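Local coordinates for nisin biosynthesis protein NisC (Lactococcus lactis subsp. lactis, PDB 2G0D) that catalyses the cyclisation of the nisin precursor during nisin biosynthesis, forming thioether rings at a site that holds a zinc ion, at residues K2-N7 with G378-L383; K306-A311 with I331-L336; H325-L330 with E351-N356; T370-G375 with T393-A398. One frame throughout, in Å; residues are numbered along the deposited sequence.

Contact 1 (K2-N7 with G378-L383)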
loop_
_atom_site.group_PDB
_atom_site.type_symbol
_atom_site.label_atom_id
_atom_site.label_comp_id
_atom_site.label_asym_id
_atom_site.label_seq_id
_atom_site.Cartn_x
_atom_site.Cartn_y
_atom_site.Cartn_z
ATOM N N LYS A 2 0.860 20.114 -20.691
ATOM C CA LYS A 2 -0.306 19.681 -21.483
ATOM C C LYS A 2 -0.285 18.180 -21.784
ATOM O O LYS A 2 -1.232 17.648 -22.387
ATOM C CB LYS A 2 -0.384 20.458 -22.818
ATOM C CG LYS A 2 -0.581 21.967 -22.683
ATOM C CD LYS A 2 -0.257 22.699 -23.983
ATOM C CE LYS A 2 -0.498 24.205 -23.857
ATOM N NZ LYS A 2 -1.766 24.644 -24.497
ATOM N N ASN A 3 0.798 17.512 -21.387
ATOM C CA ASN A 3 0.949 16.092 -21.678
ATOM C C ASN A 3 0.167 15.106 -20.781
ATOM O O ASN A 3 -0.082 13.978 -21.204
ATOM C CB ASN A 3 2.425 15.703 -21.897
ATOM C CG ASN A 3 3.165 15.362 -20.621
ATOM O OD1 ASN A 3 2.930 15.931 -19.543
ATOM N ND2 ASN A 3 4.102 14.422 -20.745
ATOM N N ILE A 4 -0.215 15.519 -19.565
ATOM C CA ILE A 4 -1.154 14.717 -18.766
ATOM C C ILE A 4 -2.477 14.537 -19.520
ATOM O O ILE A 4 -2.944 13.423 -19.681
ATOM C CB ILE A 4 -1.350 15.251 -17.310
ATOM C CG1 ILE A 4 -0.052 15.012 -16.523
ATOM C CG2 ILE A 4 -2.549 14.572 -16.624
ATOM C CD1 ILE A 4 -0.138 15.144 -15.042
ATOM N N LYS A 5 -3.047 15.629 -20.025
ATOM C CA LYS A 5 -4.317 15.554 -20.741
ATOM C C LYS A 5 -4.271 14.544 -21.915
ATOM O O LYS A 5 -5.113 13.659 -22.004
ATOM C CB LYS A 5 -4.737 16.940 -21.232
ATOM C CG LYS A 5 -6.180 17.034 -21.663
ATOM C CD LYS A 5 -6.371 18.312 -22.396
ATOM C CE LYS A 5 -7.776 18.769 -22.343
ATOM N NZ LYS A 5 -8.014 19.800 -23.416
ATOM N N ARG A 6 -3.288 14.684 -22.806
ATOM C CA ARG A 6 -3.115 13.726 -23.908
ATOM C C ARG A 6 -3.048 12.261 -23.448
ATOM O O ARG A 6 -3.733 11.379 -23.983
ATOM C CB ARG A 6 -1.859 14.057 -24.692
ATOM C CG ARG A 6 -1.707 13.246 -25.983
ATOM C CD ARG A 6 -0.633 13.821 -26.886
ATOM N NE ARG A 6 0.700 13.587 -26.329
ATOM C CZ ARG A 6 1.405 14.491 -25.650
ATOM N NH1 ARG A 6 0.911 15.718 -25.441
ATOM N NH2 ARG A 6 2.604 14.168 -25.179
ATOM N N ASN A 7 -2.208 12.000 -22.462
ATOM C CA ASN A 7 -2.090 10.654 -21.917
ATOM C C ASN A 7 -3.366 10.101 -21.266
ATOM O O ASN A 7 -3.697 8.930 -21.441
ATOM C CB ASN A 7 -0.895 10.592 -20.971
ATOM C CG ASN A 7 0.399 10.490 -21.734
ATOM O OD1 ASN A 7 0.771 9.397 -22.161
ATOM N ND2 ASN A 7 1.051 11.635 -21.992
ATOM N N GLY A 378 -0.723 5.235 -12.280
ATOM C CA GLY A 378 -0.153 5.491 -10.961
ATOM C C GLY A 378 0.794 6.675 -11.006
ATOM O O GLY A 378 0.769 7.547 -10.124
ATOM N N CYS A 379 1.640 6.687 -12.037
ATOM C CA CYS A 379 2.585 7.771 -12.273
ATOM C C CYS A 379 1.855 9.119 -12.459
ATOM O O CYS A 379 2.256 10.133 -11.892
ATOM C CB CYS A 379 3.438 7.436 -13.500
ATOM S SG CYS A 379 4.730 8.615 -13.911
ATOM N N ILE A 380 0.800 9.115 -13.264
ATOM C CA ILE A 380 -0.034 10.298 -13.499
ATOM C C ILE A 380 -0.638 10.795 -12.182
ATOM O O ILE A 380 -0.681 11.995 -11.952
ATOM C CB ILE A 380 -1.144 10.025 -14.558
ATOM C CG1 ILE A 380 -0.498 9.853 -15.933
ATOM C CG2 ILE A 380 -2.195 11.134 -14.581
ATOM C CD1 ILE A 380 -1.380 9.172 -17.001
ATOM N N LEU A 381 -1.097 9.875 -11.331
ATOM C CA LEU A 381 -1.612 10.268 -10.022
ATOM C C LEU A 381 -0.579 11.052 -9.227
ATOM O O LEU A 381 -0.894 12.108 -8.683
ATOM C CB LEU A 381 -2.074 9.054 -9.200
ATOM C CG LEU A 381 -3.566 8.710 -9.353
ATOM C CD1 LEU A 381 -3.798 7.220 -9.057
ATOM C CD2 LEU A 381 -4.406 9.573 -8.439
ATOM N N VAL A 382 0.638 10.519 -9.140
ATOM C CA VAL A 382 1.740 11.195 -8.462
ATOM C C VAL A 382 1.932 12.586 -9.046
ATOM O O VAL A 382 1.954 13.577 -8.306
ATOM C CB VAL A 382 3.068 10.388 -8.550
ATOM C CG1 VAL A 382 4.211 11.117 -7.841
ATOM C CG2 VAL A 382 2.924 8.975 -7.943
ATOM N N LEU A 383 2.066 12.667 -10.373
ATOM C CA LEU A 383 2.399 13.920 -11.036
ATOM C C LEU A 383 1.260 14.887 -10.838
ATOM O O LEU A 383 1.474 16.068 -10.686
ATOM C CB LEU A 383 2.652 13.694 -12.550
ATOM C CG LEU A 383 3.991 13.040 -12.962
ATOM C CD1 LEU A 383 3.936 12.527 -14.399
ATOM C CD2 LEU A 383 5.062 14.120 -12.856
#
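Ile4 and Ile380 meet through their branch methyls, Ile4 CG2 lying 4.0 Å from Ile380 CG2 as the two side chains run past each other in opposite directions. The matched torsions explain the pairing: in each residue CG1 sits beside the backbone N (chi1 -70° in Ile4), which turns CG2 anti to that N and out toward the partner. The other arm of Ile4 ends in CD1, which rests 4.0 Å from Leu383 CB, one helical turn further on. Beside this pair, Asn7 lends only its aliphatic root, with CB 4.2 Å from Ile380 CD1. These apolar touches join helix 3-20, at the very start of the chain, to helix 376-387, near its end. Segments 3-7 and 378-383 run roughly antiparallel, at 151°, consistent with an outer helix laid against an inner one in the alpha-toroid. The side-chain hydrogen bond of Asn7 lies within segment 2-7. Asn7 ND2 donates to Asn3 O at 2.7 Å along an almost straight line, and Asn7 N reaches the same oxygen at 3.2 Å from the opposite face of the carbonyl plane. Asn3 O is thus held by two donors, and the ND2 bond fixes how the amide of Asn7 is turned. Leu361 of helix 357-362 packs against both asparagines.

Contact 2 (K306-A311 with I331-L336); sequences KILESA and IEICSL
Leu308 is the one residue of 306-311 that touches 331-336, set against Ile333 and Cys334 on the facing helix. Its CB is directed toward that helix, and with chi1 at 179° the chain stays extended, CG standing opposite the backbone N, which lets one leucine span a 7.6 Å separation between the CA atoms of Leu308 and Cys334. CG comes first within range of the sulfur, 4.1 Å from Cys334 SG. Beyond it the two methyls divide the work. CD1 turns to Ile333, reaching its CG2 branch at 4.1 Å. CD2 enters more deeply: it lies 3.8 Å from Cys334 SG, the same distance from Cys334 CA, and 3.9 Å from Ile333 CG2. The methyl therefore rests between two neighbouring side chains and against the backbone of the helix that bears them. All the touches across the contact are apolar. Other helices wall the site in, since Leu308 also touches Ser285 of helix 281-294 and Cys334 touches Met350 of helix 347-355. A leucine of helix 298-314 wedged against helix 327-341 in this way is consistent with the double layer of the alpha-toroid, an outer helix packed on an inner one.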
loop_
_atom_site.group_PDB
_atom_site.type_symbol
_atom_site.label_atom_id
_atom_site.label_comp_id
_atom_site.label_asym_id
_atom_site.label_seq_id
_atom_site.Cartn_x
_atom_site.Cartn_y
_atom_site.Cartn_z
ATOM N N LYS A 306 16.358 9.679 7.877
ATOM C CA LYS A 306 17.699 9.254 7.495
ATOM C C LYS A 306 17.606 8.047 6.557
ATOM O O LYS A 306 18.293 8.008 5.546
ATOM C CB LYS A 306 18.551 8.935 8.744
ATOM C CG LYS A 306 18.926 10.164 9.591
ATOM C CD LYS A 306 20.007 9.799 10.610
ATOM C CE LYS A 306 20.251 10.868 11.663
ATOM N NZ LYS A 306 20.091 12.278 11.194
ATOM N N ILE A 307 16.740 7.091 6.895
ATOM C CA ILE A 307 16.496 5.897 6.079
ATOM C C ILE A 307 16.009 6.271 4.668
ATOM O O ILE A 307 16.488 5.725 3.679
ATOM C CB ILE A 307 15.425 4.966 6.705
ATOM C CG1 ILE A 307 15.902 4.377 8.044
ATOM C CG2 ILE A 307 15.074 3.795 5.739
ATOM C CD1 ILE A 307 14.756 3.635 8.793
ATOM N N LEU A 308 15.050 7.194 4.578
ATOM C CA LEU A 308 14.485 7.532 3.280
ATOM C C LEU A 308 15.529 8.308 2.477
ATOM O O LEU A 308 15.668 8.121 1.272
ATOM C CB LEU A 308 13.194 8.357 3.423
ATOM C CG LEU A 308 12.532 8.799 2.095
ATOM C CD1 LEU A 308 12.258 7.593 1.177
ATOM C CD2 LEU A 308 11.262 9.612 2.347
ATOM N N GLU A 309 16.246 9.180 3.168
ATOM C CA GLU A 309 17.222 10.057 2.530
ATOM C C GLU A 309 18.347 9.216 1.925
ATOM O O GLU A 309 18.785 9.482 0.808
ATOM C CB GLU A 309 17.744 11.085 3.532
ATOM C CG GLU A 309 18.379 12.278 2.905
ATOM C CD GLU A 309 18.823 13.344 3.925
ATOM O OE1 GLU A 309 18.832 13.082 5.164
ATOM O OE2 GLU A 309 19.151 14.458 3.460
ATOM N N SER A 310 18.752 8.175 2.651
ATOM C CA SER A 310 19.740 7.210 2.183
ATOM C C SER A 310 19.288 6.551 0.904
ATOM O O SER A 310 20.083 6.372 -0.015
ATOM C CB SER A 310 19.963 6.110 3.225
ATOM O OG SER A 310 21.146 5.406 2.939
ATOM N N ALA A 311 18.020 6.164 0.867
ATOM C CA ALA A 311 17.433 5.510 -0.303
ATOM C C ALA A 311 17.276 6.461 -1.486
ATOM O O ALA A 311 17.505 6.073 -2.614
ATOM C CB ALA A 311 16.106 4.890 0.054
ATOM N N ILE A 331 9.207 8.908 -4.672
ATOM C CA ILE A 331 8.809 10.299 -4.688
ATOM C C ILE A 331 7.546 10.566 -3.839
ATOM O O ILE A 331 7.498 11.512 -3.052
ATOM C CB ILE A 331 8.695 10.806 -6.176
ATOM C CG1 ILE A 331 10.097 10.909 -6.801
ATOM C CG2 ILE A 331 7.988 12.161 -6.288
ATOM C CD1 ILE A 331 11.053 11.991 -6.174
ATOM N N GLU A 332 6.534 9.727 -3.982
ATOM C CA GLU A 332 5.307 9.924 -3.240
ATOM C C GLU A 332 5.460 9.750 -1.728
ATOM O O GLU A 332 4.739 10.395 -0.931
ATOM C CB GLU A 332 4.180 9.021 -3.768
ATOM C CG GLU A 332 2.821 9.474 -3.219
ATOM C CD GLU A 332 2.327 10.788 -3.833
ATOM O OE1 GLU A 332 2.832 11.149 -4.919
ATOM O OE2 GLU A 332 1.418 11.452 -3.257
ATOM N N ILE A 333 6.347 8.831 -1.348
ATOM C CA ILE A 333 6.743 8.696 0.047
ATOM C C ILE A 333 7.435 9.965 0.579
ATOM O O ILE A 333 7.111 10.416 1.684
ATOM C CB ILE A 333 7.640 7.464 0.249
ATOM C CG1 ILE A 333 6.859 6.185 -0.071
ATOM C CG2 ILE A 333 8.144 7.425 1.694
ATOM C CD1 ILE A 333 7.749 4.991 -0.451
ATOM N N CYS A 334 8.372 10.539 -0.195
ATOM C CA CYS A 334 8.995 11.815 0.182
ATOM C C CYS A 334 7.951 12.916 0.343
ATOM O O CYS A 334 8.061 13.767 1.222
ATOM C CB CYS A 334 9.999 12.279 -0.872
ATOM S SG CYS A 334 11.421 11.192 -1.096
ATOM N N SER A 335 6.957 12.916 -0.528
ATOM C CA SER A 335 5.957 13.952 -0.493
ATOM C C SER A 335 5.108 13.802 0.795
ATOM O O SER A 335 4.692 14.803 1.412
ATOM C CB SER A 335 5.104 13.867 -1.753
ATOM O OG SER A 335 4.149 14.894 -1.763
ATOM N N LEU A 336 4.870 12.554 1.189
ATOM C CA LEU A 336 4.202 12.287 2.454
ATOM C C LEU A 336 5.028 12.719 3.675
ATOM O O LEU A 336 4.492 13.391 4.559
ATOM C CB LEU A 336 3.725 10.826 2.588
ATOM C CG LEU A 336 3.191 10.734 4.015
ATOM C CD1 LEU A 336 1.684 11.005 4.123
ATOM C CD2 LEU A 336 3.600 9.470 4.713
#

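Contact 3 (H325-L330 with E351-N356); sequences HGYSGL and EEFNVN. With ZN (zinc ion), chain B.
A single water joins Tyr327 to Glu352; Tyr327 OH and Glu352 OE1 themselves stand 4.4 Å apart. The phenol donates to the water over a short 2.5 Å from Tyr327 OH, and the water in turn donates a hydrogen bond to Glu352 OE1 at 2.7 Å. The water lies at the edge of the Tyr327 ring, in its plane. Deeper in, the contact turns apolar: Tyr327 CD2 is 3.9 Å from Phe353 CD1, the two side chains passing in opposite directions. With chi1 at 174°, the Phe353 ring is carried away from its own backbone N and across to helix 327-341. There its far end meets a polar neighbour, Ser328 OG, which lies near the ring plane at the edge, 3.3 Å from Phe353 CZ. That hydroxyl is satisfied by a hydrogen bond with Tyr321 O, so the aromatic edge merely adjoins it. Val382 and Leu383 of helix 376-387 close around the same phenylalanine. At the other end of the segment, two residues ahead of Tyr327, His325 ND1 binds the zinc ion at 2.1 Å, alongside a water, Cys278 and Cys324. Gly326 takes the N-cap position between metal ligand and helix, and Cys324-His325-Gly326 forms the Cys-His-Gly motif of the LanC zinc site.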
loop_
_atom_site.group_PDB
_atom_site.type_symbol
_atom_site.label_atom_id
_atom_site.label_comp_id
_atom_site.label_asym_id
_atom_site.label_seq_id
_atom_site.Cartn_x
_atom_site.Cartn_y
_atom_site.Cartn_z
ATOM N N HIS A 325 7.584 -0.648 -7.327
ATOM C CA HIS A 325 9.010 -0.712 -7.046
ATOM C C HIS A 325 9.796 0.194 -7.996
ATOM O O HIS A 325 10.901 -0.134 -8.398
ATOM C CB HIS A 325 9.529 -2.164 -7.067
ATOM C CG HIS A 325 8.920 -3.025 -8.133
ATOM N ND1 HIS A 325 7.801 -3.803 -7.912
ATOM C CD2 HIS A 325 9.284 -3.244 -9.424
ATOM C CE1 HIS A 325 7.511 -4.476 -9.017
ATOM N NE2 HIS A 325 8.397 -4.157 -9.946
ATOM N N GLY A 326 9.208 1.337 -8.349
ATOM C CA GLY A 326 9.871 2.324 -9.186
ATOM C C GLY A 326 9.987 3.677 -8.495
ATOM O O GLY A 326 9.676 3.838 -7.312
ATOM N N TYR A 327 10.429 4.658 -9.258
ATOM C CA TYR A 327 10.775 5.947 -8.697
ATOM C C TYR A 327 9.567 6.822 -8.265
ATOM O O TYR A 327 9.692 7.628 -7.322
ATOM C CB TYR A 327 11.708 6.690 -9.678
ATOM C CG TYR A 327 12.476 7.809 -9.007
ATOM C CD1 TYR A 327 13.308 7.555 -7.928
ATOM C CD2 TYR A 327 12.339 9.127 -9.439
ATOM C CE1 TYR A 327 14.025 8.587 -7.301
ATOM C CE2 TYR A 327 13.033 10.161 -8.812
ATOM C CZ TYR A 327 13.871 9.880 -7.746
ATOM O OH TYR A 327 14.539 10.910 -7.126
ATOM N N SER A 328 8.411 6.685 -8.935
ATOM C CA SER A 328 7.229 7.459 -8.514
ATOM C C SER A 328 6.790 7.094 -7.088
ATOM O O SER A 328 6.317 7.951 -6.320
ATOM C CB SER A 328 6.063 7.333 -9.509
ATOM O OG SER A 328 6.351 8.074 -10.692
ATOM N N GLY A 329 6.975 5.827 -6.709
ATOM C CA GLY A 329 6.627 5.408 -5.335
ATOM C C GLY A 329 7.526 6.052 -4.302
ATOM O O GLY A 329 7.050 6.512 -3.290
ATOM N N LEU A 330 8.831 6.094 -4.564
ATOM C CA LEU A 330 9.822 6.788 -3.694
ATOM C C LEU A 330 9.467 8.262 -3.542
ATOM O O LEU A 330 9.416 8.813 -2.447
ATOM C CB LEU A 330 11.220 6.636 -4.328
ATOM C CG LEU A 330 12.073 5.454 -3.815
ATOM C CD1 LEU A 330 11.384 4.122 -4.070
ATOM C CD2 LEU A 330 13.515 5.448 -4.371
ATOM N N GLU A 351 11.646 18.207 -6.739
ATOM C CA GLU A 351 11.796 19.225 -7.814
ATOM C C GLU A 351 12.310 18.598 -9.108
ATOM O O GLU A 351 11.757 18.827 -10.179
ATOM C CB GLU A 351 12.707 20.396 -7.385
ATOM C CG GLU A 351 12.149 21.267 -6.222
ATOM C CD GLU A 351 13.220 22.199 -5.564
ATOM O OE1 GLU A 351 13.632 23.199 -6.212
ATOM O OE2 GLU A 351 13.630 21.942 -4.394
ATOM N N GLU A 352 13.343 17.775 -8.998
ATOM C CA GLU A 352 13.957 17.141 -10.169
ATOM C C GLU A 352 12.993 16.197 -10.910
ATOM O O GLU A 352 12.947 16.189 -12.144
ATOM C CB GLU A 352 15.259 16.450 -9.747
ATOM C CG GLU A 352 15.615 15.150 -10.467
ATOM C CD GLU A 352 16.936 14.531 -9.960
ATOM O OE1 GLU A 352 17.021 14.114 -8.756
ATOM O OE2 GLU A 352 17.879 14.478 -10.794
ATOM N N PHE A 353 12.206 15.438 -10.148
ATOM C CA PHE A 353 11.160 14.567 -10.703
ATOM C C PHE A 353 10.108 15.369 -11.474
ATOM O O PHE A 353 9.650 14.953 -12.542
ATOM C CB PHE A 353 10.514 13.789 -9.564
ATOM C CG PHE A 353 9.315 12.939 -9.962
ATOM C CD1 PHE A 353 9.484 11.614 -10.374
ATOM C CD2 PHE A 353 8.003 13.439 -9.843
ATOM C CE1 PHE A 353 8.378 10.805 -10.669
ATOM C CE2 PHE A 353 6.890 12.629 -10.150
ATOM C CZ PHE A 353 7.078 11.320 -10.560
ATOM N N ASN A 354 9.715 16.511 -10.932
ATOM C CA ASN A 354 8.698 17.300 -11.595
ATOM C C ASN A 354 9.228 18.037 -12.816
ATOM O O ASN A 354 8.501 18.193 -13.790
ATOM C CB ASN A 354 8.012 18.225 -10.607
ATOM C CG ASN A 354 7.095 17.451 -9.663
ATOM O OD1 ASN A 354 7.438 17.203 -8.513
ATOM N ND2 ASN A 354 5.962 17.013 -10.176
ATOM N N VAL A 355 10.502 18.431 -12.780
ATOM C CA VAL A 355 11.164 19.008 -13.961
ATOM C C VAL A 355 11.201 17.971 -15.089
ATOM O O VAL A 355 10.934 18.301 -16.243
ATOM C CB VAL A 355 12.578 19.553 -13.629
ATOM C CG1 VAL A 355 13.412 19.809 -14.906
ATOM C CG2 VAL A 355 12.458 20.828 -12.832
ATOM N N ASN A 356 11.478 16.716 -14.729
ATOM C CA ASN A 356 11.601 15.619 -15.691
ATOM C C ASN A 356 10.286 14.966 -16.128
ATOM O O ASN A 356 10.314 13.897 -16.737
ATOM C CB ASN A 356 12.549 14.543 -15.128
ATOM C CG ASN A 356 14.010 15.026 -15.051
ATOM O OD1 ASN A 356 14.431 15.857 -15.847
ATOM N ND2 ASN A 356 14.773 14.506 -14.084
HETATM ZN ZN ZN B . 6.793 -3.944 -6.043
HETATM O O HOH W 1 14.505 13.163 -8.248
HETATM O O HOH W 2 6.174 -6.033 -6.040
#

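Contact 4 (T370-G375 with T393-A398); sequences TGFLEG and TYWRQA
Two loops near the middle of the alpha-toroid, one leading into helix 376-387 and the other following it, meet where Phe372 reaches Trp395 and Ala398. The aromatic pair touches rim to rim: Phe372 CE1 lies 3.7 Å from Trp395 CE3, each atom near the plane of the opposite ring and at its edge. The side chains cross at roughly a right angle, and the phenyl CZ adds a looser touch, 4.1 Å from Trp395 CE3. On its other flank, Phe372 CE2 comes within 4.4 Å of Ala398 CB, so the ring touches both Trp395 and Ala398, three residues apart in the 3-10 segment.

The indole owes its place to a chi1 of 71°, which sets CG in the crowded position between backbone N and carbonyl carbon. One of its faces is covered by its neighbour, Arg396 CG standing 3.8 Å above the centre of the Trp395 ring. The backbone beneath is braced by an ST turn in which Trp395 N donates to Thr393 OG1 at 3.2 Å. That hydroxyl is also hydrogen-bonded to Glu46, while the guanidinium of Arg396 is paired with Asp403, tying segment 393-398 to both acids. Leu381 of helix 376-387 touches both Phe372 and Trp395. The side chain of Phe372 is about 11 Å from the zinc ion, and Glu374, two residues on, packs against His325, a zinc ligand, which is consistent with a place in the loops at the zinc-site end of the toroid's inner helices.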
loop_
_atom_site.group_PDB
_atom_site.type_symbol
_atom_site.label_atom_id
_atom_site.label_comp_id
_atom_site.label_asym_id
_atom_site.label_seq_id
_atom_site.Cartn_x
_atom_site.Cartn_y
_atom_site.Cartn_z
ATOM N N THR A 370 -1.742 0.146 -18.035
ATOM C CA THR A 370 -2.263 1.460 -17.703
ATOM C C THR A 370 -2.627 1.602 -16.243
ATOM O O THR A 370 -2.982 2.683 -15.821
ATOM C CB THR A 370 -3.532 1.801 -18.518
ATOM O OG1 THR A 370 -4.573 0.853 -18.205
ATOM C CG2 THR A 370 -3.229 1.808 -20.008
ATOM N N GLY A 371 -2.522 0.509 -15.490
ATOM C CA GLY A 371 -3.053 0.422 -14.138
ATOM C C GLY A 371 -2.233 1.112 -13.052
ATOM O O GLY A 371 -1.129 1.638 -13.288
ATOM N N PHE A 372 -2.779 1.069 -11.843
ATOM C CA PHE A 372 -2.290 1.885 -10.756
ATOM C C PHE A 372 -0.928 1.449 -10.275
ATOM O O PHE A 372 0.019 2.255 -10.211
ATOM C CB PHE A 372 -3.274 1.832 -9.589
ATOM C CG PHE A 372 -2.732 2.442 -8.334
ATOM C CD1 PHE A 372 -2.462 3.813 -8.275
ATOM C CD2 PHE A 372 -2.471 1.644 -7.208
ATOM C CE1 PHE A 372 -1.942 4.373 -7.099
ATOM C CE2 PHE A 372 -1.939 2.186 -6.068
ATOM C CZ PHE A 372 -1.687 3.554 -6.000
ATOM N N LEU A 373 -0.821 0.158 -9.957
ATOM C CA LEU A 373 0.295 -0.304 -9.170
ATOM C C LEU A 373 1.599 -0.285 -9.975
ATOM O O LEU A 373 2.662 0.121 -9.473
ATOM C CB LEU A 373 -0.019 -1.696 -8.563
ATOM C CG LEU A 373 0.981 -2.268 -7.559
ATOM C CD1 LEU A 373 1.270 -1.310 -6.389
ATOM C CD2 LEU A 373 0.547 -3.656 -7.035
ATOM N N GLU A 374 1.517 -0.726 -11.222
ATOM C CA GLU A 374 2.706 -0.796 -12.068
ATOM C C GLU A 374 2.604 0.086 -13.291
ATOM O O GLU A 374 3.615 0.356 -13.950
ATOM C CB GLU A 374 2.973 -2.249 -12.491
ATOM C CG GLU A 374 3.243 -3.138 -11.280
ATOM C CD GLU A 374 4.036 -4.383 -11.610
ATOM O OE1 GLU A 374 4.208 -4.682 -12.795
ATOM O OE2 GLU A 374 4.500 -5.062 -10.675
ATOM N N GLY A 375 1.380 0.527 -13.584
ATOM C CA GLY A 375 1.071 1.102 -14.891
ATOM C C GLY A 375 1.206 2.608 -14.890
ATOM O O GLY A 375 1.514 3.224 -13.852
ATOM N N THR A 393 -9.543 12.267 -3.783
ATOM C CA THR A 393 -9.809 10.852 -3.515
ATOM C C THR A 393 -8.967 10.371 -2.356
ATOM O O THR A 393 -8.083 11.093 -1.893
ATOM C CB THR A 393 -9.431 9.947 -4.734
ATOM O OG1 THR A 393 -8.005 9.915 -4.893
ATOM C CG2 THR A 393 -10.071 10.446 -6.044
ATOM N N TYR A 394 -9.190 9.118 -1.939
ATOM C CA TYR A 394 -8.343 8.494 -0.921
ATOM C C TYR A 394 -7.297 7.553 -1.501
ATOM O O TYR A 394 -6.893 6.590 -0.838
ATOM C CB TYR A 394 -9.198 7.780 0.160
ATOM C CG TYR A 394 -10.130 8.712 0.914
ATOM C CD1 TYR A 394 -9.732 9.320 2.099
ATOM C CD2 TYR A 394 -11.393 9.008 0.411
ATOM C CE1 TYR A 394 -10.591 10.206 2.795
ATOM C CE2 TYR A 394 -12.257 9.894 1.066
ATOM C CZ TYR A 394 -11.853 10.484 2.258
ATOM O OH TYR A 394 -12.740 11.327 2.907
ATOM N N TRP A 395 -6.847 7.808 -2.724
ATOM C CA TRP A 395 -5.906 6.884 -3.398
ATOM C C TRP A 395 -4.668 6.544 -2.579
ATOM O O TRP A 395 -4.181 5.407 -2.629
ATOM C CB TRP A 395 -5.461 7.402 -4.778
ATOM C CG TRP A 395 -4.524 8.605 -4.778
ATOM C CD1 TRP A 395 -4.878 9.928 -4.591
ATOM C CD2 TRP A 395 -3.108 8.604 -5.043
ATOM N NE1 TRP A 395 -3.771 10.726 -4.715
ATOM C CE2 TRP A 395 -2.675 9.951 -4.987
ATOM C CE3 TRP A 395 -2.160 7.594 -5.325
ATOM C CZ2 TRP A 395 -1.333 10.324 -5.197
ATOM C CZ3 TRP A 395 -0.829 7.967 -5.537
ATOM C CH2 TRP A 395 -0.427 9.322 -5.460
ATOM N N ARG A 396 -4.152 7.528 -1.844
ATOM C CA ARG A 396 -2.932 7.361 -1.017
ATOM C C ARG A 396 -3.015 6.297 0.067
ATOM O O ARG A 396 -1.984 5.734 0.473
ATOM C CB ARG A 396 -2.524 8.708 -0.378
ATOM C CG ARG A 396 -1.747 9.603 -1.323
ATOM C CD ARG A 396 -1.585 11.060 -0.777
ATOM N NE ARG A 396 -0.830 11.883 -1.742
ATOM C CZ ARG A 396 -0.768 13.216 -1.767
ATOM N NH1 ARG A 396 -0.042 13.791 -2.731
ATOM N NH2 ARG A 396 -1.419 13.981 -0.865
ATOM N N GLN A 397 -4.251 6.035 0.527
ATOM C CA GLN A 397 -4.541 4.992 1.506
ATOM C C GLN A 397 -4.018 3.648 1.046
ATOM O O GLN A 397 -3.576 2.841 1.863
ATOM C CB GLN A 397 -6.055 4.884 1.747
ATOM C CG GLN A 397 -6.455 4.309 3.118
ATOM C CD GLN A 397 -6.190 5.296 4.293
ATOM O OE1 GLN A 397 -6.361 4.955 5.488
ATOM N NE2 GLN A 397 -5.781 6.494 3.956
ATOM N N ALA A 398 -4.092 3.395 -0.254
ATOM C CA ALA A 398 -3.684 2.114 -0.826
ATOM C C ALA A 398 -2.170 1.871 -0.698
ATOM O O ALA A 398 -1.705 0.735 -0.806
ATOM C CB ALA A 398 -4.096 2.052 -2.287
#

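Overall arrangement
The four contacts gather round two helices, 327-341 and 376-387. Contacts 2 and 3 share the first, with centres 11 Å apart, and Ile331 packs on Phe353 between them. Contact 1 uses the second; contact 4 brings together loops before and after it. Along the chain, contacts 2 and 3 interleave and are both nested within the span closed by contact 1, whereas contact 4 follows them and crosses contact 1. Although contacts 2 and 4 lie 18 Å apart, a salt bridge from Glu332 OE2 to Arg396 NE joins them. Contact 1 thus brings the chain's start against helix 376-387 near its end, consistent with closing the ring of helices around the zinc site.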